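Local coordinates for MarR-family transcriptional regulator (PDB 6PCO), which probably acts as a DNA-binding transcription factor of the MarR family, its DNA binding regulated by 6-hydroxynicotinic acid in the control of Bordetella biofilm formation, at residues 71-76 / 156-161; 77-82 / 120-125; 89-94 / 147-152. All coordinates share one frame; numbering follows the deposited sequence.

Contact 1. Residues 71-76 / 156-161; sequences QQTIPD and AEQITQ. With BU1 (1,4-butanediol), chain E.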
ATOM      1  N   GLN A  71       3.659  11.907  -5.445  1.00 61.71           N
ATOM      2  CA  GLN A  71       2.696  13.033  -5.475  1.00 68.25           C
ATOM      3  C   GLN A  71       3.422  14.381  -5.584  1.00 67.52           C
ATOM      4  O   GLN A  71       2.963  15.281  -6.287  1.00 68.50           O
ATOM      5  CB  GLN A  71       1.815  12.999  -4.226  1.00 68.28           C
ATOM      6  CG  GLN A  71       0.759  11.905  -4.281  1.00 79.05           C
ATOM      7  CD  GLN A  71      -0.028  11.760  -3.001  1.00 74.48           C
ATOM      8  OE1 GLN A  71       0.523  11.800  -1.903  1.00 71.42           O
ATOM      9  NE2 GLN A  71      -1.333  11.587  -3.144  1.00 67.30           N
ATOM     10  N   GLN A  72       4.545  14.501  -4.868  1.00 65.98           N
ATOM     11  CA  GLN A  72       5.381  15.675  -4.877  1.00 73.26           C
ATOM     12  C   GLN A  72       6.021  15.884  -6.265  1.00 72.92           C
ATOM     13  O   GLN A  72       6.054  17.003  -6.744  1.00 82.87           O
ATOM     14  CB  GLN A  72       6.420  15.577  -3.758  1.00 72.91           C
ATOM     15  CG  GLN A  72       5.814  15.752  -2.369  1.00 81.39           C
ATOM     16  CD  GLN A  72       6.871  15.944  -1.309  1.00 89.86           C
ATOM     17  OE1 GLN A  72       7.757  16.785  -1.444  1.00 97.56           O
ATOM     18  NE2 GLN A  72       6.787  15.165  -0.240  1.00 86.08           N
ATOM     19  N   THR A  73       6.494  14.822  -6.926  1.00 71.57           N
ATOM     20  CA  THR A  73       7.296  14.981  -8.169  1.00 77.29           C
ATOM     21  C   THR A  73       6.449  14.866  -9.459  1.00 68.88           C
ATOM     22  O   THR A  73       6.854  15.399 -10.484  1.00 68.17           O
ATOM     23  CB  THR A  73       8.516  14.047  -8.163  1.00 70.73           C
ATOM     24  OG1 THR A  73       8.099  12.695  -8.080  1.00 84.43           O
ATOM     25  CG2 THR A  73       9.411  14.281  -6.971  1.00 81.01           C
ATOM     26  N   ILE A  74       5.292  14.197  -9.443  1.00 61.64           N
ATOM     27  CA  ILE A  74       4.508  14.054 -10.682  1.00 74.15           C
ATOM     28  C   ILE A  74       3.915  15.414 -11.064  1.00 68.37           C
ATOM     29  O   ILE A  74       3.278  16.052 -10.236  1.00 73.86           O
ATOM     30  CB  ILE A  74       3.432  12.948 -10.573  1.00 81.42           C
ATOM     31  CG1 ILE A  74       3.008  12.462 -11.960  1.00 81.66           C
ATOM     32  CG2 ILE A  74       2.225  13.365  -9.733  1.00 83.93           C
ATOM     33  CD1 ILE A  74       3.990  11.498 -12.586  1.00 80.44           C
ATOM     34  N   PRO A  75       4.136  15.910 -12.307  1.00 74.77           N
ATOM     35  CA  PRO A  75       3.575  17.188 -12.767  1.00 80.04           C
ATOM     36  C   PRO A  75       2.037  17.260 -12.756  1.00 82.54           C
ATOM     37  O   PRO A  75       1.460  18.152 -12.124  1.00 84.97           O
ATOM     38  CB  PRO A  75       4.048  17.318 -14.228  1.00 81.99           C
ATOM     39  CG  PRO A  75       5.235  16.384 -14.347  1.00 79.81           C
ATOM     40  CD  PRO A  75       4.998  15.291 -13.327  1.00 80.38           C
ATOM     41  N   ASP A  76       1.401  16.312 -13.461  1.00 87.38           N
ATOM     42  CA  ASP A  76      -0.050  16.151 -13.490  1.00 81.35           C
ATOM     43  C   ASP A  76      -0.537  15.698 -12.110  1.00 84.28           C
ATOM     44  O   ASP A  76      -0.389  14.531 -11.733  1.00 96.00           O
ATOM     45  CB  ASP A  76      -0.498  15.146 -14.552  1.00 72.91           C
ATOM     46  CG  ASP A  76      -2.009  14.997 -14.622  1.00 76.58           C
ATOM     47  OD1 ASP A  76      -2.690  15.356 -13.641  1.00 87.42           O
ATOM     48  OD2 ASP A  76      -2.500  14.538 -15.659  1.00 81.42           O
ATOM     49  N   ALA A 156       8.639   9.590 -13.559  1.00 60.13           N
ATOM     50  CA  ALA A 156       8.560   8.274 -12.964  1.00 57.93           C
ATOM     51  C   ALA A 156       9.968   7.808 -12.589  1.00 56.14           C
ATOM     52  O   ALA A 156      10.169   7.251 -11.507  1.00 60.56           O
ATOM     53  CB  ALA A 156       7.888   7.323 -13.917  1.00 58.63           C
ATOM     54  N   GLU A 157      10.927   8.057 -13.489  1.00 59.29           N
ATOM     55  CA  GLU A 157      12.322   7.611 -13.333  1.00 62.73           C
ATOM     56  C   GLU A 157      12.935   8.345 -12.143  1.00 56.10           C
ATOM     57  O   GLU A 157      13.558   7.744 -11.296  1.00 65.41           O
ATOM     58  CB  GLU A 157      13.122   7.809 -14.627  1.00 68.58           C
ATOM     59  CG  GLU A 157      13.113   6.585 -15.540  1.00 77.95           C
ATOM     60  CD  GLU A 157      13.278   6.819 -17.042  1.00 91.34           C
ATOM     61  OE1 GLU A 157      13.827   7.878 -17.429  1.00 89.67           O
ATOM     62  OE2 GLU A 157      12.847   5.933 -17.835  1.00 92.84           O
ATOM     63  N   GLN A 158      12.708   9.653 -12.083  1.00 60.04           N
ATOM     64  CA  GLN A 158      13.102  10.471 -10.944  1.00 61.99           C
ATOM     65  C   GLN A 158      12.471   9.911  -9.660  1.00 61.31           C
ATOM     66  O   GLN A 158      13.163   9.601  -8.702  1.00 59.01           O
ATOM     67  CB  GLN A 158      12.676  11.913 -11.205  1.00 69.75           C
ATOM     68  CG  GLN A 158      13.588  12.940 -10.561  1.00 85.92           C
ATOM     69  CD  GLN A 158      13.039  14.325 -10.799  1.00100.93           C
ATOM     70  OE1 GLN A 158      13.032  14.826 -11.926  1.00108.02           O
ATOM     71  NE2 GLN A 158      12.533  14.937  -9.737  1.00 97.93           N
ATOM     72  N   ILE A 159      11.146   9.727  -9.659  1.00 59.40           N
ATOM     73  CA  ILE A 159      10.464   9.150  -8.500  1.00 60.73           C
ATOM     74  C   ILE A 159      11.205   7.891  -8.023  1.00 56.97           C
ATOM     75  O   ILE A 159      11.509   7.759  -6.824  1.00 57.43           O
ATOM     76  CB  ILE A 159       8.981   8.873  -8.796  1.00 59.38           C
ATOM     77  CG1 ILE A 159       8.201  10.182  -8.922  1.00 56.36           C
ATOM     78  CG2 ILE A 159       8.376   7.963  -7.729  1.00 56.23           C
ATOM     79  CD1 ILE A 159       6.894  10.061  -9.656  1.00 56.62           C
ATOM     80  N   THR A 160      11.476   6.962  -8.943  1.00 54.90           N
ATOM     81  CA  THR A 160      12.221   5.737  -8.604  1.00 56.37           C
ATOM     82  C   THR A 160      13.530   6.101  -7.892  1.00 57.78           C
ATOM     83  O   THR A 160      13.818   5.538  -6.831  1.00 56.80           O
ATOM     84  CB  THR A 160      12.518   4.884  -9.838  1.00 54.89           C
ATOM     85  OG1 THR A 160      11.283   4.371 -10.328  1.00 60.23           O
ATOM     86  CG2 THR A 160      13.449   3.730  -9.557  1.00 57.22           C
ATOM     87  N   GLN A 161      14.295   7.039  -8.472  1.00 53.34           N
ATOM     88  CA  GLN A 161      15.570   7.484  -7.902  1.00 57.32           C
ATOM     89  C   GLN A 161      15.367   8.005  -6.475  1.00 57.28           C
ATOM     90  O   GLN A 161      16.061   7.565  -5.555  1.00 76.60           O
ATOM     91  CB  GLN A 161      16.232   8.562  -8.762  1.00 59.83           C
ATOM     92  CG  GLN A 161      16.779   8.055 -10.090  1.00 62.75           C
ATOM     93  CD  GLN A 161      17.628   6.817  -9.933  1.00 72.14           C
ATOM     94  OE1 GLN A 161      18.618   6.796  -9.197  1.00 77.13           O
ATOM     95  NE2 GLN A 161      17.222   5.750 -10.605  1.00 83.92           N
TER
HETATM   96  C1  BU1 E 201       8.624   4.100  -9.223  1.00 86.49           C
HETATM   97  C2  BU1 E 201       7.320   3.297  -9.374  1.00 92.57           C
HETATM   98  C3  BU1 E 201       6.071   4.156  -9.591  1.00 94.14           C
HETATM   99  C4  BU1 E 201       4.817   3.286  -9.394  1.00 97.04           C
HETATM  100  O5  BU1 E 201       9.579   3.473  -8.316  1.00 63.93           O
HETATM  101  O6  BU1 E 201       4.129   3.510  -8.139  1.00 79.30           O

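Contact 2. Residues 77-82 / 120-125; sequences SKLTAA and KARKLL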
ATOM      1  N   SER A  77      -1.154  16.632 -11.382  1.00 88.31           N
ATOM      2  CA  SER A  77      -1.517  16.435  -9.985  1.00 92.69           C
ATOM      3  C   SER A  77      -2.813  15.611  -9.855  1.00 83.74           C
ATOM      4  O   SER A  77      -3.102  15.110  -8.773  1.00 76.04           O
ATOM      5  CB  SER A  77      -1.602  17.768  -9.280  1.00 98.51           C
ATOM      6  OG  SER A  77      -0.404  18.515  -9.479  1.00106.73           O
ATOM      7  N   LYS A  78      -3.573  15.464 -10.954  1.00 79.55           N
ATOM      8  CA  LYS A  78      -4.824  14.674 -10.978  1.00 75.19           C
ATOM      9  C   LYS A  78      -4.507  13.172 -10.956  1.00 77.51           C
ATOM     10  O   LYS A  78      -5.329  12.363 -10.492  1.00 71.91           O
ATOM     11  CB  LYS A  78      -5.662  14.996 -12.219  1.00 76.24           C
ATOM     12  CG  LYS A  78      -6.491  16.270 -12.143  1.00 80.76           C
ATOM     13  CD  LYS A  78      -7.051  16.693 -13.486  1.00 92.12           C
ATOM     14  CE  LYS A  78      -8.348  17.474 -13.398  1.00 92.99           C
ATOM     15  NZ  LYS A  78      -8.855  17.865 -14.738  1.00101.93           N
ATOM     16  N   LEU A  79      -3.304  12.828 -11.440  1.00 70.36           N
ATOM     17  CA  LEU A  79      -2.880  11.463 -11.702  1.00 67.97           C
ATOM     18  C   LEU A  79      -2.375  10.801 -10.416  1.00 64.31           C
ATOM     19  O   LEU A  79      -1.490  11.316  -9.786  1.00 74.74           O
ATOM     20  CB  LEU A  79      -1.770  11.519 -12.753  1.00 67.75           C
ATOM     21  CG  LEU A  79      -1.497  10.220 -13.507  1.00 72.85           C
ATOM     22  CD1 LEU A  79      -2.655   9.867 -14.439  1.00 71.97           C
ATOM     23  CD2 LEU A  79      -0.190  10.320 -14.287  1.00 71.28           C
ATOM     24  N   THR A  80      -2.941   9.643 -10.055  1.00 63.86           N
ATOM     25  CA  THR A  80      -2.480   8.849  -8.891  1.00 56.06           C
ATOM     26  C   THR A  80      -1.464   7.792  -9.336  1.00 50.83           C
ATOM     27  O   THR A  80      -1.394   7.447 -10.503  1.00 50.11           O
ATOM     28  CB  THR A  80      -3.660   8.191  -8.171  1.00 61.02           C
ATOM     29  OG1 THR A  80      -4.225   7.150  -8.971  1.00 55.39           O
ATOM     30  CG2 THR A  80      -4.742   9.192  -7.827  1.00 72.33           C
ATOM     31  N   ALA A  81      -0.667   7.313  -8.379  1.00 53.55           N
ATOM     32  CA  ALA A  81       0.288   6.204  -8.563  1.00 59.98           C
ATOM     33  C   ALA A  81      -0.397   4.996  -9.214  1.00 54.70           C
ATOM     34  O   ALA A  81       0.131   4.416 -10.167  1.00 60.53           O
ATOM     35  CB  ALA A  81       0.916   5.832  -7.244  1.00 61.99           C
ATOM     36  N   ALA A  82      -1.589   4.653  -8.733  1.00 57.60           N
ATOM     37  CA  ALA A  82      -2.370   3.533  -9.294  1.00 61.34           C
ATOM     38  C   ALA A  82      -2.802   3.858 -10.735  1.00 59.50           C
ATOM     39  O   ALA A  82      -2.670   3.049 -11.640  1.00 63.38           O
ATOM     40  CB  ALA A  82      -3.544   3.219  -8.398  1.00 55.94           C
ATOM     41  N   LYS A 120     -11.367   6.892 -17.826  1.00 55.37           N
ATOM     42  CA  LYS A 120     -12.452   7.044 -18.833  1.00 64.79           C
ATOM     43  C   LYS A 120     -12.918   8.515 -18.887  1.00 63.54           C
ATOM     44  O   LYS A 120     -13.094   9.084 -19.953  1.00 53.23           O
ATOM     45  CB  LYS A 120     -13.624   6.090 -18.569  1.00 56.42           C
ATOM     46  N   ALA A 121     -13.073   9.146 -17.723  1.00 67.98           N
ATOM     47  CA  ALA A 121     -13.599  10.520 -17.635  1.00 70.46           C
ATOM     48  C   ALA A 121     -12.650  11.512 -18.332  1.00 68.69           C
ATOM     49  O   ALA A 121     -13.075  12.339 -19.110  1.00 72.34           O
ATOM     50  CB  ALA A 121     -13.853  10.890 -16.188  1.00 66.51           C
ATOM     51  N   ARG A 122     -11.348  11.401 -18.081  1.00 73.12           N
ATOM     52  CA  ARG A 122     -10.381  12.302 -18.684  1.00 64.90           C
ATOM     53  C   ARG A 122     -10.060  11.874 -20.126  1.00 61.63           C
ATOM     54  O   ARG A 122      -9.133  12.411 -20.718  1.00 60.71           O
ATOM     55  CB  ARG A 122      -9.114  12.350 -17.825  1.00 65.25           C
ATOM     56  CG  ARG A 122      -9.322  12.877 -16.410  1.00 66.34           C
ATOM     57  CD  ARG A 122      -8.041  12.934 -15.576  1.00 69.45           C
ATOM     58  NE  ARG A 122      -7.041  13.786 -16.209  1.00 66.61           N
ATOM     59  CZ  ARG A 122      -5.741  13.770 -15.960  1.00 64.72           C
ATOM     60  NH1 ARG A 122      -5.258  13.117 -14.914  1.00 82.85           N
ATOM     61  NH2 ARG A 122      -4.926  14.417 -16.768  1.00 60.00           N
ATOM     62  N   LYS A 123     -10.801  10.904 -20.683  1.00 67.37           N
ATOM     63  CA  LYS A 123     -10.623  10.439 -22.077  1.00 64.33           C
ATOM     64  C   LYS A 123      -9.211   9.879 -22.332  1.00 64.24           C
ATOM     65  O   LYS A 123      -8.766   9.866 -23.475  1.00 61.93           O
ATOM     66  CB  LYS A 123     -10.866  11.592 -23.050  1.00 68.79           C
ATOM     67  CG  LYS A 123     -12.297  12.104 -23.101  1.00 81.18           C
ATOM     68  CD  LYS A 123     -13.163  11.396 -24.124  1.00 93.06           C
ATOM     69  CE  LYS A 123     -14.330  12.246 -24.585  1.00104.94           C
ATOM     70  NZ  LYS A 123     -15.258  12.548 -23.469  1.00112.41           N
ATOM     71  N   LEU A 124      -8.529   9.387 -21.285  1.00 61.43           N
ATOM     72  CA  LEU A 124      -7.172   8.850 -21.390  1.00 53.78           C
ATOM     73  C   LEU A 124      -7.186   7.355 -21.758  1.00 58.41           C
ATOM     74  O   LEU A 124      -6.159   6.809 -22.190  1.00 51.59           O
ATOM     75  CB  LEU A 124      -6.451   9.061 -20.063  1.00 53.91           C
ATOM     76  CG  LEU A 124      -6.230  10.516 -19.652  1.00 58.53           C
ATOM     77  CD1 LEU A 124      -5.668  10.565 -18.236  1.00 57.13           C
ATOM     78  CD2 LEU A 124      -5.313  11.260 -20.621  1.00 53.26           C
ATOM     79  N   LEU A 125      -8.330   6.684 -21.575  1.00 61.44           N
ATOM     80  CA  LEU A 125      -8.515   5.328 -22.100  1.00 68.87           C
ATOM     81  C   LEU A 125      -9.932   5.213 -22.663  1.00 65.00           C
ATOM     82  O   LEU A 125     -10.820   5.904 -22.206  1.00 61.49           O
ATOM     83  CB  LEU A 125      -8.241   4.273 -21.018  1.00 68.41           C
ATOM     84  CG  LEU A 125      -9.081   4.359 -19.744  1.00 71.79           C
ATOM     85  CD1 LEU A 125     -10.491   3.828 -19.956  1.00 79.40           C
ATOM     86  CD2 LEU A 125      -8.415   3.593 -18.616  1.00 67.42           C
TER

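Contact 3. Residues 89-94 / 147-152; sequences ALRDQG and ALVEEM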
ATOM      1  N   ALA A  89       0.529  -0.258 -17.797  1.00 51.89           N
ATOM      2  CA  ALA A  89       0.165  -1.624 -18.168  1.00 54.19           C
ATOM      3  C   ALA A  89      -0.505  -1.633 -19.557  1.00 56.46           C
ATOM      4  O   ALA A  89      -0.291  -2.565 -20.308  1.00 57.97           O
ATOM      5  CB  ALA A  89      -0.698  -2.270 -17.106  1.00 49.94           C
ATOM      6  N   LEU A  90      -1.310  -0.613 -19.892  1.00 51.39           N
ATOM      7  CA  LEU A  90      -2.012  -0.600 -21.173  1.00 57.44           C
ATOM      8  C   LEU A  90      -1.025  -0.312 -22.310  1.00 57.97           C
ATOM      9  O   LEU A  90      -1.133  -0.882 -23.387  1.00 59.43           O
ATOM     10  CB  LEU A  90      -3.140   0.431 -21.136  1.00 56.59           C
ATOM     11  CG  LEU A  90      -4.278   0.092 -20.178  1.00 58.75           C
ATOM     12  CD1 LEU A  90      -5.329   1.177 -20.216  1.00 61.50           C
ATOM     13  CD2 LEU A  90      -4.916  -1.247 -20.508  1.00 61.27           C
ATOM     14  N   ARG A  91      -0.065   0.571 -22.033  1.00 60.51           N
ATOM     15  CA  ARG A  91       1.055   0.854 -22.915  1.00 68.07           C
ATOM     16  C   ARG A  91       1.808  -0.446 -23.250  1.00 67.35           C
ATOM     17  O   ARG A  91       2.074  -0.698 -24.389  1.00 64.09           O
ATOM     18  CB  ARG A  91       1.964   1.896 -22.248  1.00 74.47           C
ATOM     19  CG  ARG A  91       3.226   2.257 -23.022  1.00 78.51           C
ATOM     20  CD  ARG A  91       2.864   2.859 -24.357  1.00 90.14           C
ATOM     21  NE  ARG A  91       3.987   3.478 -25.042  1.00106.15           N
ATOM     22  CZ  ARG A  91       4.037   3.693 -26.355  1.00115.52           C
ATOM     23  NH1 ARG A  91       3.177   3.092 -27.163  1.00119.24           N
ATOM     24  NH2 ARG A  91       4.940   4.521 -26.851  1.00126.70           N
ATOM     25  N   ASP A  92       2.148  -1.258 -22.238  1.00 71.90           N
ATOM     26  CA  ASP A  92       2.967  -2.480 -22.406  1.00 68.06           C
ATOM     27  C   ASP A  92       2.148  -3.648 -22.995  1.00 64.47           C
ATOM     28  O   ASP A  92       2.722  -4.463 -23.692  1.00 73.14           O
ATOM     29  CB  ASP A  92       3.638  -2.894 -21.089  1.00 75.00           C
ATOM     30  CG  ASP A  92       4.684  -1.918 -20.545  1.00 80.14           C
ATOM     31  OD1 ASP A  92       5.032  -0.948 -21.255  1.00 81.51           O
ATOM     32  OD2 ASP A  92       5.143  -2.125 -19.399  1.00 79.79           O
ATOM     33  N   GLN A  93       0.830  -3.710 -22.756  1.00 60.89           N
ATOM     34  CA  GLN A  93      -0.031  -4.905 -23.052  1.00 61.21           C
ATOM     35  C   GLN A  93      -1.017  -4.712 -24.218  1.00 59.85           C
ATOM     36  O   GLN A  93      -1.582  -5.685 -24.701  1.00 68.04           O
ATOM     37  CB  GLN A  93      -0.936  -5.256 -21.866  1.00 60.28           C
ATOM     38  CG  GLN A  93      -0.202  -5.736 -20.629  1.00 68.85           C
ATOM     39  CD  GLN A  93       0.662  -6.912 -20.984  1.00 75.28           C
ATOM     40  OE1 GLN A  93       1.876  -6.879 -20.816  1.00 81.74           O
ATOM     41  NE2 GLN A  93       0.040  -7.928 -21.560  1.00 92.19           N
ATOM     42  N   GLY A  94      -1.319  -3.475 -24.596  1.00 57.90           N
ATOM     43  CA  GLY A  94      -2.400  -3.221 -25.519  1.00 54.66           C
ATOM     44  C   GLY A  94      -3.738  -3.524 -24.879  1.00 56.87           C
ATOM     45  O   GLY A  94      -3.920  -3.347 -23.676  1.00 59.97           O
ATOM     46  N   ALA A 147       0.287   9.618 -24.947  1.00 57.63           N
ATOM     47  CA  ALA A 147       1.155  10.804 -24.834  1.00 58.70           C
ATOM     48  C   ALA A 147       1.529  11.036 -23.358  1.00 57.11           C
ATOM     49  O   ALA A 147       2.704  11.162 -23.014  1.00 54.62           O
ATOM     50  CB  ALA A 147       0.475  11.994 -25.449  1.00 53.58           C
ATOM     51  N   LEU A 148       0.516  11.012 -22.488  1.00 49.34           N
ATOM     52  CA  LEU A 148       0.673  11.288 -21.077  1.00 56.35           C
ATOM     53  C   LEU A 148       1.632  10.275 -20.425  1.00 60.71           C
ATOM     54  O   LEU A 148       2.505  10.668 -19.664  1.00 66.74           O
ATOM     55  CB  LEU A 148      -0.716  11.289 -20.432  1.00 56.09           C
ATOM     56  CG  LEU A 148      -0.749  11.471 -18.912  1.00 63.35           C
ATOM     57  CD1 LEU A 148      -0.192  12.820 -18.477  1.00 61.63           C
ATOM     58  CD2 LEU A 148      -2.162  11.284 -18.388  1.00 65.22           C
ATOM     59  N   VAL A 149       1.481   8.980 -20.724  1.00 61.50           N
ATOM     60  CA  VAL A 149       2.424   7.948 -20.265  1.00 61.26           C
ATOM     61  C   VAL A 149       3.859   8.354 -20.637  1.00 64.09           C
ATOM     62  O   VAL A 149       4.736   8.295 -19.804  1.00 70.26           O
ATOM     63  CB  VAL A 149       2.085   6.575 -20.875  1.00 61.17           C
ATOM     64  CG1 VAL A 149       3.218   5.566 -20.719  1.00 62.16           C
ATOM     65  CG2 VAL A 149       0.805   6.016 -20.304  1.00 62.14           C
ATOM     66  N   GLU A 150       4.074   8.713 -21.910  1.00 65.93           N
ATOM     67  CA  GLU A 150       5.380   9.096 -22.438  1.00 69.36           C
ATOM     68  C   GLU A 150       5.882  10.374 -21.737  1.00 69.13           C
ATOM     69  O   GLU A 150       7.026  10.406 -21.307  1.00 64.15           O
ATOM     70  CB  GLU A 150       5.318   9.230 -23.963  1.00 80.47           C
ATOM     71  CG  GLU A 150       5.204   7.888 -24.702  1.00 96.20           C
ATOM     72  CD  GLU A 150       6.166   6.773 -24.281  1.00111.40           C
ATOM     73  OE1 GLU A 150       7.402   7.001 -24.295  1.00108.43           O
ATOM     74  OE2 GLU A 150       5.683   5.666 -23.936  1.00115.85           O
ATOM     75  N   GLU A 151       5.019  11.393 -21.578  1.00 63.70           N
ATOM     76  CA  GLU A 151       5.336  12.614 -20.826  1.00 60.64           C
ATOM     77  C   GLU A 151       5.804  12.330 -19.384  1.00 68.44           C
ATOM     78  O   GLU A 151       6.666  13.054 -18.850  1.00 70.94           O
ATOM     79  CB  GLU A 151       4.127  13.541 -20.728  1.00 69.75           C
ATOM     80  CG  GLU A 151       3.757  14.233 -22.023  1.00 77.16           C
ATOM     81  CD  GLU A 151       4.924  14.913 -22.702  1.00 81.59           C
ATOM     82  OE1 GLU A 151       5.628  15.681 -22.007  1.00 76.05           O
ATOM     83  OE2 GLU A 151       5.145  14.646 -23.914  1.00 97.71           O
ATOM     84  N   MET A 152       5.232  11.313 -18.724  1.00 70.80           N
ATOM     85  CA  MET A 152       5.478  11.108 -17.288  1.00 67.78           C
ATOM     86  C   MET A 152       6.718  10.230 -17.032  1.00 69.81           C
ATOM     87  O   MET A 152       7.192  10.144 -15.884  1.00 68.68           O
ATOM     88  CB  MET A 152       4.250  10.497 -16.615  1.00 63.34           C
ATOM     89  CG  MET A 152       3.052  11.438 -16.571  1.00 69.04           C
ATOM     90  SD  MET A 152       3.301  13.019 -15.706  1.00 81.41           S
ATOM     91  CE  MET A 152       3.506  14.152 -17.079  1.00 76.81           C
TER

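Contact 1. Residues 71-76 / 156-161
Beside the pocket that holds 1,4-butanediol, Ile159 of helix 143-164 turns one branch to the ligand and the other to Thr73 and Ile74, where helix 55-73 ends. Its CG2 lies 4.1 Å from C1 of the diol. Its CG1 branch crosses the Thr73 side chain at a slant, with Thr73 CB 4.0 Å from Ile159 CG1. Thr73 OG1 is hydrogen-bonded to Ile69 O, one helical turn back, though it is modelled too close to Ile159 CG1 for the place of either atom to be sure. In the fold, this joins two long helices of a MarR-type subunit near its partner in the dimer: His66 is hydrogen-bonded to the diol from the same chain, Arg60 and Gly56 from the second subunit. Thr160, one residue beyond Ile159, also lines the pocket, but its bond to the diol is weak, and its hydroxyl and the C1 end of the diol are modelled too close together. Past the helix end, Ile74 extends CD1 to 4.4 Å from Ile159 CD1, a loose apolar touch; the residue is buried and also leans on Met152. At the outer margin, NE2 of the exposed Gln158 comes within 4.2 Å of Thr73 CG2, a marginal van der Waals contact.

Contact 2. Residues 77-82 / 120-125
Arg122 reaches Lys78 by a chain that starts with CG anti to the carbonyl carbon (chi1 -62°), runs straight through chi2 and bends at chi3 (59°), which brings the guanidinium up against the lysine's aliphatic part. Lys78 is extended beyond CG. Its CB is 3.3 Å from Arg122 NH1, while Lys78 CD lies over one guanidinium face, displaced toward the rim and 4.0 Å from Arg122 CZ. Leu124 CD1, from the arginine's own segment, covers the opposite face near its centre, 3.9 Å above the plane, so both faces carry aliphatic carbon, one centrally and the other near the rim. Leu79 adds CD1, 4.2 Å from Arg122 NH1. No hydrogen bond links the two segments; the charged end is held by Asp76, whose OD2 forms a salt bridge with Arg122 NH2. Lys78 NZ stays 4.7 Å from Arg122 NE, a proximity of like charges that Asp76 probably offsets in part. Lys78 and Leu79 belong to the turn just before helix 81-93. Directly after Arg122, Lys123, with positive phi, is the C-prime residue of a Schellman motif, with Leu124 N bonded to Leu119 O. That motif ends helix 109-121, which by its place before the two-stranded wing probably corresponds to the recognition helix of MarR-type winged helix-turn-helix proteins.

Contact 3. Residues 89-94 / 147-152
Arg91 and Glu150 form the polar half of this contact, a salt bridge in which one carboxylate oxygen serves two N-H groups. Arg91 NE donates to Glu150 OE2 at 3.0 Å, with a bent N-H...O angle of 135°; a second, weak bond runs from Arg91 NH2 to Glu150 OE2 at 3.2 Å. The oxygen lies near the guanidinium plane, at its edge, but receives NE on its anti side and out of its own carboxylate plane. The two flat groups are turned 68° apart, so this is not the coplanar, two-oxygen pairing. Arg91 NH1 also stands close to Arg146 NE, a like charge that Glu150 probably helps to balance. The bridge ties the last turns of helix 81-93 to helix 143-164, the long helix that follows the wing strand 137-141 in this winged-helix fold. Apolar contact lies beneath the charges. Arg91 CG, placed anti to the backbone N (chi1 177°), comes 4.0 Å from Val149 CG1, and Arg91 CB is 4.2 Å from the same methyl. Val149 is buried and packs on Leu87 as well, whereas the arginine also touches Leu141 of the wing. Phe51 of the second subunit packs on Ala89 and Asp92.

In the fold
From the N terminus, helix 55-73 supplies the first half of contact 1, whose loop closes only at residues 156-161, on the helix that follows the wing. Both other contacts are nested inside it. Contact 2 opens in the turn before helix 81-93 and closes after helix 109-121; contact 3 opens at the end of helix 81-93 and closes on helix 143-164, so their segments alternate and the loops cross. Met152 of contact 3 touches Leu79 of contact 2, and Leu148 packs on Leu124. The three contacts join the ends of helices 55-73 and 109-121, the turn before helix 81-93 and that helix's end, two of them through helix 143-164.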